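Local coordinates for protein colicin B (Escherichia coli, PDB 1RH1) that kills sensitive Escherichia coli by forming channels that depolarise the cytoplasmic membrane, at residues 332-337 / 347-352; 448-453 / 458-463; 390-395 / 433-438; 428-433 / 444-449. One frame throughout, in Å; residues are numbered along the deposited sequence.

Contact 1 of 4, residues 332-337 / 347-352; sequences VGDKVG and LSREIA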
loop_
_atom_site.group_PDB
_atom_site.type_symbol
_atom_site.label_atom_id
_atom_site.label_comp_id
_atom_site.label_asym_id
_atom_site.label_seq_id
_atom_site.Cartn_x
_atom_site.Cartn_y
_atom_site.Cartn_z
ATOM N N VAL A 332 27.745 3.691 22.501
ATOM C CA VAL A 332 29.184 3.764 22.251
ATOM C C VAL A 332 29.646 5.197 22.428
ATOM O O VAL A 332 30.639 5.499 23.074
ATOM C CB VAL A 332 29.463 3.248 20.804
ATOM C CG1 VAL A 332 30.821 3.690 20.244
ATOM C CG2 VAL A 332 29.406 1.731 20.858
ATOM N N GLY A 333 28.840 6.094 21.880
ATOM C CA GLY A 333 29.076 7.515 21.973
ATOM C C GLY A 333 29.103 7.935 23.421
ATOM O O GLY A 333 30.057 8.588 23.825
ATOM N N ASP A 334 28.096 7.506 24.188
ATOM C CA ASP A 334 28.034 7.805 25.598
ATOM C C ASP A 334 29.240 7.205 26.299
ATOM O O ASP A 334 29.993 8.028 26.819
ATOM C CB ASP A 334 26.726 7.262 26.204
ATOM C CG ASP A 334 25.426 8.019 25.856
ATOM O OD1 ASP A 334 24.347 7.493 26.122
ATOM O OD2 ASP A 334 25.451 9.137 25.337
ATOM N N LYS A 335 29.519 5.879 26.273
ATOM C CA LYS A 335 30.686 5.240 26.907
ATOM C C LYS A 335 32.043 5.806 26.518
ATOM O O LYS A 335 32.824 6.227 27.367
ATOM C CB LYS A 335 30.716 3.742 26.603
ATOM C CG LYS A 335 31.944 2.909 27.029
ATOM C CD LYS A 335 31.560 1.436 26.932
ATOM C CE LYS A 335 32.522 0.435 27.579
ATOM N NZ LYS A 335 33.701 0.147 26.775
ATOM N N VAL A 336 32.382 5.840 25.239
ATOM C CA VAL A 336 33.646 6.426 24.827
ATOM C C VAL A 336 33.607 7.915 25.153
ATOM O O VAL A 336 34.589 8.471 25.606
ATOM C CB VAL A 336 33.820 6.130 23.315
ATOM C CG1 VAL A 336 35.087 6.729 22.789
ATOM C CG2 VAL A 336 33.930 4.634 23.098
ATOM N N GLY A 337 32.443 8.544 25.045
ATOM C CA GLY A 337 32.250 9.953 25.321
ATOM C C GLY A 337 32.738 10.406 26.688
ATOM O O GLY A 337 33.612 11.281 26.688
ATOM N N LEU A 347 29.422 13.496 17.393
ATOM C CA LEU A 347 29.686 12.712 16.191
ATOM C C LEU A 347 28.834 11.448 16.270
ATOM O O LEU A 347 28.065 11.231 15.349
ATOM C CB LEU A 347 31.161 12.350 16.111
ATOM C CG LEU A 347 31.621 11.418 15.008
ATOM C CD1 LEU A 347 31.564 12.067 13.647
ATOM C CD2 LEU A 347 33.042 11.057 15.295
ATOM N N SER A 348 28.866 10.619 17.317
ATOM C CA SER A 348 27.977 9.478 17.423
ATOM C C SER A 348 26.522 9.833 17.187
ATOM O O SER A 348 25.885 9.058 16.478
ATOM C CB SER A 348 28.093 8.837 18.780
ATOM O OG SER A 348 29.368 8.216 18.823
ATOM N N ARG A 349 25.997 10.996 17.656
ATOM C CA ARG A 349 24.618 11.397 17.354
ATOM C C ARG A 349 24.482 11.394 15.839
ATOM O O ARG A 349 23.617 10.689 15.333
ATOM C CB ARG A 349 24.228 12.824 17.784
ATOM C CG ARG A 349 24.467 13.346 19.196
ATOM C CD ARG A 349 23.739 12.624 20.323
ATOM N NE ARG A 349 24.668 11.894 21.196
ATOM C CZ ARG A 349 24.906 12.179 22.494
ATOM N NH1 ARG A 349 24.304 13.190 23.135
ATOM N NH2 ARG A 349 25.762 11.413 23.174
ATOM N N GLU A 350 25.397 12.095 15.139
ATOM C CA GLU A 350 25.463 12.119 13.676
ATOM C C GLU A 350 25.559 10.747 13.009
ATOM O O GLU A 350 24.787 10.494 12.086
ATOM C CB GLU A 350 26.662 12.920 13.187
ATOM C CG GLU A 350 26.594 14.423 13.292
ATOM C CD GLU A 350 25.740 15.060 12.207
ATOM O OE1 GLU A 350 24.567 15.360 12.460
ATOM O OE2 GLU A 350 26.257 15.255 11.104
ATOM N N ILE A 351 26.441 9.821 13.424
ATOM C CA ILE A 351 26.515 8.527 12.767
ATOM C C ILE A 351 25.221 7.785 13.015
ATOM O O ILE A 351 24.617 7.298 12.063
ATOM C CB ILE A 351 27.709 7.717 13.283
ATOM C CG1 ILE A 351 28.992 8.427 12.894
ATOM C CG2 ILE A 351 27.714 6.342 12.668
ATOM C CD1 ILE A 351 30.307 7.637 13.054
ATOM N N ALA A 352 24.727 7.768 14.250
ATOM C CA ALA A 352 23.450 7.150 14.518
ATOM C C ALA A 352 22.315 7.820 13.761
ATOM O O ALA A 352 21.446 7.107 13.281
ATOM C CB ALA A 352 23.154 7.225 15.972
#
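G333 and S348 bring two helices close, with their CA atoms only 5.1 Å apart. Residues 332-337 lie near the end of the long helix 291-340. Residues 347-352 lie on helix 342-357, the next helix in the chain. Both belong to the helical bundle of the colicin pore-forming domain. G333 has no side chain, so S348 packs directly on the backbone of the other helix. The S348 CB bond points toward that helix, and CB lies 3.6 Å from G333 CA. S348 OG sits beside its own backbone N (chi1 -70°) and comes to 3.2 Å from G333 CA. This is close packing of a hydroxyl on a glycine backbone.

A charged pair lies at the more exposed margin. D334 and R349 point their CB bonds along the contact rather than into it, but their ends meet. The R349 chain bends at chi2 and again at chi3 (112°), which carries the guanidinium back to the aspartate. The two side chains cross at about a right angle.

On the buried side, V332 and V336 touch Y344 and helix 479-495, and L347 packs on F501 and L505 of helix 500-510. K335 NZ is hydrogen-bonded to L472 O. The contact thus joins two successive helices beside a predicted membrane-spanning segment. The charged link is a salt bridge between single atoms, D334 OD2 and R349 NH2, 3.2 Å apart, with carboxylate and guanidinium planes turned 89° to each other.

Contact 2 of 4, residues 448-453 / 458-463; sequences ESWVIS and AVALSL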
loop_
_atom_site.group_PDB
_atom_site.type_symbol
_atom_site.label_atom_id
_atom_site.label_comp_id
_atom_site.label_asym_id
_atom_site.label_seq_id
_atom_site.Cartn_x
_atom_site.Cartn_y
_atom_site.Cartn_z
ATOM N N GLU A 448 31.512 -5.148 2.029
ATOM C CA GLU A 448 31.101 -4.988 0.646
ATOM C C GLU A 448 30.605 -6.307 0.069
ATOM O O GLU A 448 29.551 -6.319 -0.571
ATOM C CB GLU A 448 32.263 -4.462 -0.170
ATOM C CG GLU A 448 32.626 -3.031 0.280
ATOM C CD GLU A 448 31.726 -1.836 -0.111
ATOM O OE1 GLU A 448 32.130 -0.711 0.182
ATOM O OE2 GLU A 448 30.655 -1.994 -0.713
ATOM N N SER A 449 31.289 -7.425 0.357
ATOM C CA SER A 449 30.857 -8.756 -0.043
ATOM C C SER A 449 29.405 -8.997 0.286
ATOM O O SER A 449 28.675 -9.495 -0.564
ATOM C CB SER A 449 31.579 -9.855 0.666
ATOM O OG SER A 449 32.970 -9.779 0.451
ATOM N N TRP A 450 28.971 -8.586 1.487
ATOM C CA TRP A 450 27.599 -8.784 1.927
ATOM C C TRP A 450 26.611 -8.089 1.043
ATOM O O TRP A 450 25.578 -8.688 0.745
ATOM C CB TRP A 450 27.326 -8.247 3.303
ATOM C CG TRP A 450 28.131 -8.884 4.406
ATOM C CD1 TRP A 450 28.690 -10.129 4.328
ATOM C CD2 TRP A 450 28.347 -8.285 5.599
ATOM N NE1 TRP A 450 29.263 -10.335 5.482
ATOM C CE2 TRP A 450 29.082 -9.256 6.269
ATOM C CE3 TRP A 450 28.021 -7.076 6.192
ATOM C CZ2 TRP A 450 29.506 -9.018 7.570
ATOM C CZ3 TRP A 450 28.448 -6.849 7.489
ATOM C CH2 TRP A 450 29.184 -7.809 8.171
ATOM N N VAL A 451 26.953 -6.851 0.638
ATOM C CA VAL A 451 26.087 -6.089 -0.245
ATOM C C VAL A 451 26.070 -6.759 -1.623
ATOM O O VAL A 451 25.003 -7.182 -2.083
ATOM C CB VAL A 451 26.577 -4.635 -0.376
ATOM C CG1 VAL A 451 25.566 -3.886 -1.186
ATOM C CG2 VAL A 451 26.652 -3.927 0.951
ATOM N N ILE A 452 27.246 -6.919 -2.251
ATOM C CA ILE A 452 27.386 -7.562 -3.556
ATOM C C ILE A 452 26.660 -8.897 -3.642
ATOM O O ILE A 452 25.845 -9.054 -4.551
ATOM C CB ILE A 452 28.893 -7.724 -3.849
ATOM C CG1 ILE A 452 29.424 -6.340 -4.139
ATOM C CG2 ILE A 452 29.179 -8.648 -5.019
ATOM C CD1 ILE A 452 30.952 -6.190 -4.015
ATOM N N SER A 453 26.841 -9.844 -2.712
ATOM C CA SER A 453 26.116 -11.097 -2.823
ATOM C C SER A 453 24.634 -10.960 -2.487
ATOM O O SER A 453 23.937 -11.966 -2.320
ATOM C CB SER A 453 26.776 -12.127 -1.934
ATOM O OG SER A 453 28.065 -12.433 -2.462
ATOM N N ALA A 458 21.580 -0.911 4.001
ATOM C CA ALA A 458 21.150 -0.598 5.352
ATOM C C ALA A 458 21.311 -1.788 6.300
ATOM O O ALA A 458 21.925 -1.608 7.350
ATOM C CB ALA A 458 19.696 -0.164 5.324
ATOM N N VAL A 459 20.856 -3.000 5.951
ATOM C CA VAL A 459 21.051 -4.194 6.771
ATOM C C VAL A 459 22.559 -4.488 6.902
ATOM O O VAL A 459 23.037 -4.833 7.987
ATOM C CB VAL A 459 20.325 -5.396 6.122
ATOM C CG1 VAL A 459 20.331 -6.587 7.026
ATOM C CG2 VAL A 459 18.881 -5.090 5.915
ATOM N N ALA A 460 23.382 -4.327 5.859
ATOM C CA ALA A 460 24.808 -4.571 5.984
ATOM C C ALA A 460 25.505 -3.540 6.850
ATOM O O ALA A 460 26.530 -3.844 7.458
ATOM C CB ALA A 460 25.471 -4.553 4.637
ATOM N N LEU A 461 24.973 -2.317 6.916
ATOM C CA LEU A 461 25.521 -1.294 7.789
ATOM C C LEU A 461 25.207 -1.644 9.238
ATOM O O LEU A 461 26.064 -1.494 10.107
ATOM C CB LEU A 461 24.912 0.063 7.541
ATOM C CG LEU A 461 25.806 1.229 7.158
ATOM C CD1 LEU A 461 24.945 2.453 7.300
ATOM C CD2 LEU A 461 27.048 1.373 8.030
ATOM N N SER A 462 23.990 -2.127 9.519
ATOM C CA SER A 462 23.592 -2.467 10.865
ATOM C C SER A 462 24.434 -3.568 11.448
ATOM O O SER A 462 25.144 -3.281 12.399
ATOM C CB SER A 462 22.169 -2.867 10.862
ATOM O OG SER A 462 21.488 -1.650 10.639
ATOM N N LEU A 463 24.446 -4.788 10.901
ATOM C CA LEU A 463 25.305 -5.888 11.332
ATOM C C LEU A 463 26.742 -5.478 11.586
ATOM O O LEU A 463 27.292 -5.850 12.607
ATOM C CB LEU A 463 25.250 -6.947 10.266
ATOM C CG LEU A 463 26.036 -8.218 10.324
ATOM C CD1 LEU A 463 25.693 -9.050 11.528
ATOM C CD2 LEU A 463 25.677 -9.004 9.090
#
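W450 holds CG beside its backbone N (chi1 -62°), and this sends the indole across to A460 and L463. L463 has CG trans to its backbone N (chi1 178°), which brings the end of the leucine to the ring. Both CB bonds already point across the gap. L463 CD2 stands over one face of the indole, 3.9 Å from the centroid of the W450 six-membered ring, in a CH-pi contact. It is displaced toward the rim, and W450 CH2 is 3.8 Å from L463 CD2. The two side chains cross at about a right angle.

A460 meets the ring at its edge instead of its face. Its carbonyl oxygen lies in the ring plane, with A460 O 3.6 Å from W450 CZ3. Its methyl fits between two residues: A460 CB is 3.9 Å from W450 CE3 and also 3.9 Å from V451 CG2. The edge of the indole thus comes directly against the backbone of the second helix at A460.

The segment axes approach to 9.4 Å and run nearly antiparallel, at 152°. This is a helical hairpin whose second arm is predicted to cross the membrane. K423 and I427 of helix 420-435 pack on the indole, Y420 of that helix touches L463, and L322 of helix 291-340 packs on A458 and S462.

Contact 3 of 4, residues 390-395 / 433-438; sequences EAIVNA and EGYQTG
I392 and V393 press on Y435 in the buried half of this contact. I392 CG2 lies over one face of the ring, 4.0 Å from the Y435 centroid and 16° off the ring normal, a CH-pi contact. With chi1 at -38°, CG2 lies roughly anti to the I392 backbone N, on the side of the ring. I392 CD1 reaches another part of the ring, 3.9 Å from Y435 CD1. V393 CG2 touches the base of the tyrosine, 3.9 Å from Y435 CB.

The outer half is looser. Q436 is exposed, and its chain bends at chi2 to bring the amide across V393. Q436 NE2 comes to 3.8 Å from V393 CG1, a contact of van der Waals kind. The turn that carries Q436 is braced by G434 N, which donates to T437 OG1 at 3.2 Å.

W440 meets the Y435 ring edge-to-face. V485 of helix 479-495 touches both I392 and Y435, and V488 touches Y435. Helices 386-398 and 420-435 thus meet beside a predicted transmembrane helix, consistent with the layered helical bundle of channel-forming colicins, in which amphipathic helices surround a hydrophobic hairpin.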
loop_
_atom_site.group_PDB
_atom_site.type_symbol
_atom_site.label_atom_id
_atom_site.label_comp_id
_atom_site.label_asym_id
_atom_site.label_seq_id
_atom_site.Cartn_x
_atom_site.Cartn_y
_atom_site.Cartn_z
ATOM N N GLU A 390 47.330 -6.140 22.331
ATOM C CA GLU A 390 47.093 -7.500 22.787
ATOM C C GLU A 390 45.759 -7.678 23.508
ATOM O O GLU A 390 45.094 -8.700 23.356
ATOM C CB GLU A 390 48.226 -7.913 23.697
ATOM C CG GLU A 390 48.204 -9.394 24.089
ATOM C CD GLU A 390 48.561 -10.407 22.986
ATOM O OE1 GLU A 390 49.762 -10.653 22.808
ATOM O OE2 GLU A 390 47.663 -10.967 22.329
ATOM N N ALA A 391 45.318 -6.666 24.255
ATOM C CA ALA A 391 44.055 -6.694 24.965
ATOM C C ALA A 391 42.874 -6.643 24.021
ATOM O O ALA A 391 41.887 -7.317 24.301
ATOM C CB ALA A 391 43.939 -5.514 25.901
ATOM N N ILE A 392 42.939 -5.913 22.893
ATOM C CA ILE A 392 41.810 -5.814 21.963
ATOM C C ILE A 392 41.617 -7.086 21.157
ATOM O O ILE A 392 40.507 -7.582 20.926
ATOM C CB ILE A 392 42.009 -4.687 20.980
ATOM C CG1 ILE A 392 42.649 -3.460 21.573
ATOM C CG2 ILE A 392 40.614 -4.285 20.570
ATOM C CD1 ILE A 392 43.154 -2.392 20.585
ATOM N N VAL A 393 42.768 -7.600 20.723
ATOM C CA VAL A 393 42.827 -8.839 19.994
ATOM C C VAL A 393 42.217 -9.914 20.860
ATOM O O VAL A 393 41.200 -10.461 20.460
ATOM C CB VAL A 393 44.280 -9.132 19.661
ATOM C CG1 VAL A 393 44.451 -10.508 19.044
ATOM C CG2 VAL A 393 44.740 -8.093 18.663
ATOM N N ASN A 394 42.741 -10.149 22.069
ATOM C CA ASN A 394 42.207 -11.153 22.978
ATOM C C ASN A 394 40.735 -10.992 23.363
ATOM O O ASN A 394 40.034 -11.963 23.663
ATOM C CB ASN A 394 43.039 -11.156 24.222
ATOM C CG ASN A 394 44.389 -11.831 24.068
ATOM O OD1 ASN A 394 45.371 -11.393 24.664
ATOM N ND2 ASN A 394 44.498 -12.913 23.300
ATOM N N ALA A 395 40.247 -9.750 23.341
ATOM C CA ALA A 395 38.843 -9.461 23.567
ATOM C C ALA A 395 38.007 -9.916 22.383
ATOM O O ALA A 395 36.893 -10.408 22.563
ATOM C CB ALA A 395 38.646 -7.976 23.752
ATOM N N GLU A 433 42.879 -9.211 12.717
ATOM C CA GLU A 433 43.843 -8.738 11.714
ATOM C C GLU A 433 43.517 -7.268 11.519
ATOM O O GLU A 433 42.344 -6.895 11.556
ATOM C CB GLU A 433 43.618 -9.508 10.459
ATOM C CG GLU A 433 44.407 -9.122 9.234
ATOM C CD GLU A 433 44.156 -10.064 8.050
ATOM O OE1 GLU A 433 43.075 -10.681 7.943
ATOM O OE2 GLU A 433 45.076 -10.180 7.228
ATOM N N GLY A 434 44.456 -6.369 11.331
ATOM C CA GLY A 434 44.024 -4.986 11.337
ATOM C C GLY A 434 44.491 -4.489 12.677
ATOM O O GLY A 434 45.261 -3.530 12.696
ATOM N N TYR A 435 44.076 -5.080 13.817
ATOM C CA TYR A 435 44.693 -4.678 15.072
ATOM C C TYR A 435 46.054 -5.346 15.047
ATOM O O TYR A 435 47.042 -4.691 15.338
ATOM C CB TYR A 435 43.879 -5.128 16.316
ATOM C CG TYR A 435 42.618 -4.292 16.580
ATOM C CD1 TYR A 435 42.674 -2.904 16.789
ATOM C CD2 TYR A 435 41.377 -4.917 16.580
ATOM C CE1 TYR A 435 41.507 -2.154 16.985
ATOM C CE2 TYR A 435 40.212 -4.183 16.773
ATOM C CZ TYR A 435 40.275 -2.804 16.975
ATOM O OH TYR A 435 39.088 -2.106 17.158
ATOM N N GLN A 436 46.152 -6.593 14.583
ATOM C CA GLN A 436 47.395 -7.342 14.476
ATOM C C GLN A 436 48.326 -6.888 13.362
ATOM O O GLN A 436 49.544 -6.794 13.579
ATOM C CB GLN A 436 47.097 -8.781 14.239
ATOM C CG GLN A 436 46.526 -9.465 15.439
ATOM C CD GLN A 436 47.574 -10.183 16.271
ATOM O OE1 GLN A 436 48.650 -9.677 16.624
ATOM N NE2 GLN A 436 47.209 -11.427 16.583
ATOM N N THR A 437 47.758 -6.632 12.162
ATOM C CA THR A 437 48.559 -6.230 11.001
ATOM C C THR A 437 48.344 -4.800 10.494
ATOM O O THR A 437 49.163 -4.282 9.741
ATOM C CB THR A 437 48.323 -7.228 9.824
ATOM O OG1 THR A 437 46.974 -7.073 9.437
ATOM C CG2 THR A 437 48.543 -8.697 10.184
ATOM N N GLY A 438 47.305 -4.072 10.880
ATOM C CA GLY A 438 47.102 -2.721 10.378
ATOM C C GLY A 438 46.519 -2.750 8.973
ATOM O O GLY A 438 46.601 -1.752 8.243
#

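Contact 4 of 4, residues 428-433 / 444-449; sequences REKSIE and MLEVES
K430 and E446 meet in a salt bridge at the surface of the pore-forming helical bundle. K430 NZ is 3.2 Å from E446 OE2, and the hydrogen bond within this pair is weak. The side chains cross at about a right angle. Their shafts barely touch, with K430 CD 4.2 Å from E446 CB. The helices stand well apart here: K430 CA and E446 CA, the nearest pair, are 8.5 Å from each other. The lysine spans the gap because its chain is extended beyond CG. The glutamate bends instead at chi2 (66°).

The second oxygen of the carboxylate is also engaged. E446 OE1 accepts a weak hydrogen bond from W450 NE1, one turn further along, which probably helps to set the rotation of the carboxylate. Nearby, P442 packs on the side chain of K430 and L443 on S431, further touches between the two helices.

Further out, S431 packs on W396 of helix 386-398, R428 NH1 is hydrogen-bonded to W396 O and F399 O, and on the second helix M444, V447 and E448 lie against F496. S449 is tied back to the preceding turn of helix 441-452. S449 N and S449 OG both reach L445 O at 2.9 Å, from opposite faces of the carbonyl plane, and OG is tilted 30° from that plane.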
loop_
_atom_site.group_PDB
_atom_site.type_symbol
_atom_site.label_atom_id
_atom_site.label_comp_id
_atom_site.label_asym_id
_atom_site.label_seq_id
_atom_site.Cartn_x
_atom_site.Cartn_y
_atom_site.Cartn_z
ATOM N N ARG A 428 34.931 -10.506 13.308
ATOM C CA ARG A 428 35.799 -10.786 14.435
ATOM C C ARG A 428 37.209 -11.114 13.979
ATOM O O ARG A 428 38.113 -10.338 14.274
ATOM C CB ARG A 428 35.209 -11.931 15.241
ATOM C CG ARG A 428 36.012 -12.305 16.461
ATOM C CD ARG A 428 36.782 -13.617 16.304
ATOM N NE ARG A 428 35.866 -14.736 16.203
ATOM C CZ ARG A 428 35.191 -15.214 17.249
ATOM N NH1 ARG A 428 35.362 -14.671 18.457
ATOM N NH2 ARG A 428 34.275 -16.177 17.066
ATOM N N GLU A 429 37.417 -12.202 13.226
ATOM C CA GLU A 429 38.743 -12.575 12.740
ATOM C C GLU A 429 39.428 -11.466 11.953
ATOM O O GLU A 429 40.650 -11.293 12.019
ATOM C CB GLU A 429 38.653 -13.769 11.845
ATOM C CG GLU A 429 38.168 -15.034 12.490
ATOM C CD GLU A 429 37.771 -16.123 11.492
ATOM O OE1 GLU A 429 37.856 -15.922 10.273
ATOM O OE2 GLU A 429 37.349 -17.191 11.940
ATOM N N LYS A 430 38.604 -10.698 11.227
ATOM C CA LYS A 430 39.085 -9.605 10.421
ATOM C C LYS A 430 39.263 -8.306 11.203
ATOM O O LYS A 430 39.950 -7.400 10.734
ATOM C CB LYS A 430 38.126 -9.444 9.247
ATOM C CG LYS A 430 38.372 -10.635 8.340
ATOM C CD LYS A 430 37.379 -10.826 7.225
ATOM C CE LYS A 430 37.868 -12.048 6.463
ATOM N NZ LYS A 430 37.151 -12.191 5.208
ATOM N N SER A 431 38.667 -8.135 12.386
ATOM C CA SER A 431 39.007 -6.987 13.206
ATOM C C SER A 431 40.310 -7.345 13.895
ATOM O O SER A 431 41.158 -6.478 14.077
ATOM C CB SER A 431 37.941 -6.711 14.254
ATOM O OG SER A 431 36.751 -6.171 13.688
ATOM N N ILE A 432 40.525 -8.629 14.229
ATOM C CA ILE A 432 41.747 -9.084 14.875
ATOM C C ILE A 432 42.905 -8.762 13.973
ATOM O O ILE A 432 43.803 -8.060 14.423
ATOM C CB ILE A 432 41.674 -10.573 15.155
ATOM C CG1 ILE A 432 40.659 -10.840 16.242
ATOM C CG2 ILE A 432 43.018 -11.060 15.626
ATOM C CD1 ILE A 432 40.381 -12.304 16.625
ATOM N N GLU A 433 42.879 -9.211 12.717
ATOM C CA GLU A 433 43.843 -8.738 11.714
ATOM C C GLU A 433 43.517 -7.268 11.519
ATOM O O GLU A 433 42.344 -6.895 11.556
ATOM C CB GLU A 433 43.618 -9.508 10.459
ATOM C CG GLU A 433 44.407 -9.122 9.234
ATOM C CD GLU A 433 44.156 -10.064 8.050
ATOM O OE1 GLU A 433 43.075 -10.681 7.943
ATOM O OE2 GLU A 433 45.076 -10.180 7.228
ATOM N N MET A 444 36.921 -4.352 5.577
ATOM C CA MET A 444 36.059 -3.499 4.776
ATOM C C MET A 444 35.532 -4.206 3.548
ATOM O O MET A 444 34.414 -3.995 3.100
ATOM C CB MET A 444 36.828 -2.244 4.394
ATOM C CG MET A 444 37.343 -1.509 5.658
ATOM S SD MET A 444 36.121 -1.199 6.955
ATOM C CE MET A 444 35.859 0.500 6.630
ATOM N N LEU A 445 36.301 -5.172 3.086
ATOM C CA LEU A 445 35.970 -5.967 1.919
ATOM C C LEU A 445 34.878 -6.994 2.180
ATOM O O LEU A 445 34.058 -7.281 1.322
ATOM C CB LEU A 445 37.275 -6.614 1.458
ATOM C CG LEU A 445 37.517 -7.191 0.070
ATOM C CD1 LEU A 445 37.123 -6.204 -1.018
ATOM C CD2 LEU A 445 39.001 -7.575 -0.014
ATOM N N GLU A 446 34.844 -7.562 3.369
ATOM C CA GLU A 446 33.827 -8.508 3.779
ATOM C C GLU A 446 32.482 -7.811 3.837
ATOM O O GLU A 446 31.467 -8.432 3.513
ATOM C CB GLU A 446 34.214 -9.068 5.153
ATOM C CG GLU A 446 33.284 -10.033 5.889
ATOM C CD GLU A 446 33.053 -11.403 5.277
ATOM O OE1 GLU A 446 31.941 -11.910 5.438
ATOM O OE2 GLU A 446 33.965 -11.969 4.661
ATOM N N VAL A 447 32.464 -6.514 4.211
ATOM C CA VAL A 447 31.213 -5.768 4.357
ATOM C C VAL A 447 30.636 -5.527 2.973
ATOM O O VAL A 447 29.436 -5.725 2.760
ATOM C CB VAL A 447 31.439 -4.410 5.071
ATOM C CG1 VAL A 447 30.086 -3.833 5.419
ATOM C CG2 VAL A 447 32.243 -4.562 6.348
ATOM N N GLU A 448 31.512 -5.148 2.029
ATOM C CA GLU A 448 31.101 -4.988 0.646
ATOM C C GLU A 448 30.605 -6.307 0.069
ATOM O O GLU A 448 29.551 -6.319 -0.571
ATOM C CB GLU A 448 32.263 -4.462 -0.170
ATOM C CG GLU A 448 32.626 -3.031 0.280
ATOM C CD GLU A 448 31.726 -1.836 -0.111
ATOM O OE1 GLU A 448 32.130 -0.711 0.182
ATOM O OE2 GLU A 448 30.655 -1.994 -0.713
ATOM N N SER A 449 31.289 -7.425 0.357
ATOM C CA SER A 449 30.857 -8.756 -0.043
ATOM C C SER A 449 29.405 -8.997 0.286
ATOM O O SER A 449 28.675 -9.495 -0.564
ATOM C CB SER A 449 31.579 -9.855 0.666
ATOM O OG SER A 449 32.970 -9.779 0.451
#

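Overall arrangement
All four contacts lie in the pore-forming domain, at the far end of the long helix 291-340. Contact 4 lies between contacts 2 and 3 and touches both; those two do not touch each other. It shares helix 441-452 with contact 2, their centres being 12 Å apart, and A460 O lies 4.1 Å from V447 CG1. It shares helix 420-435 with contact 3, at 13 Å between centres, and V393 CG1 is 3.7 Å from I432 CG2. Contact 1 stands apart, its centre about 22 Å from each of the others. Helix 479-495 touches residues of contacts 1 and 3, and helix 457-472 supplies one arm of contact 2. These are the two predicted transmembrane helices.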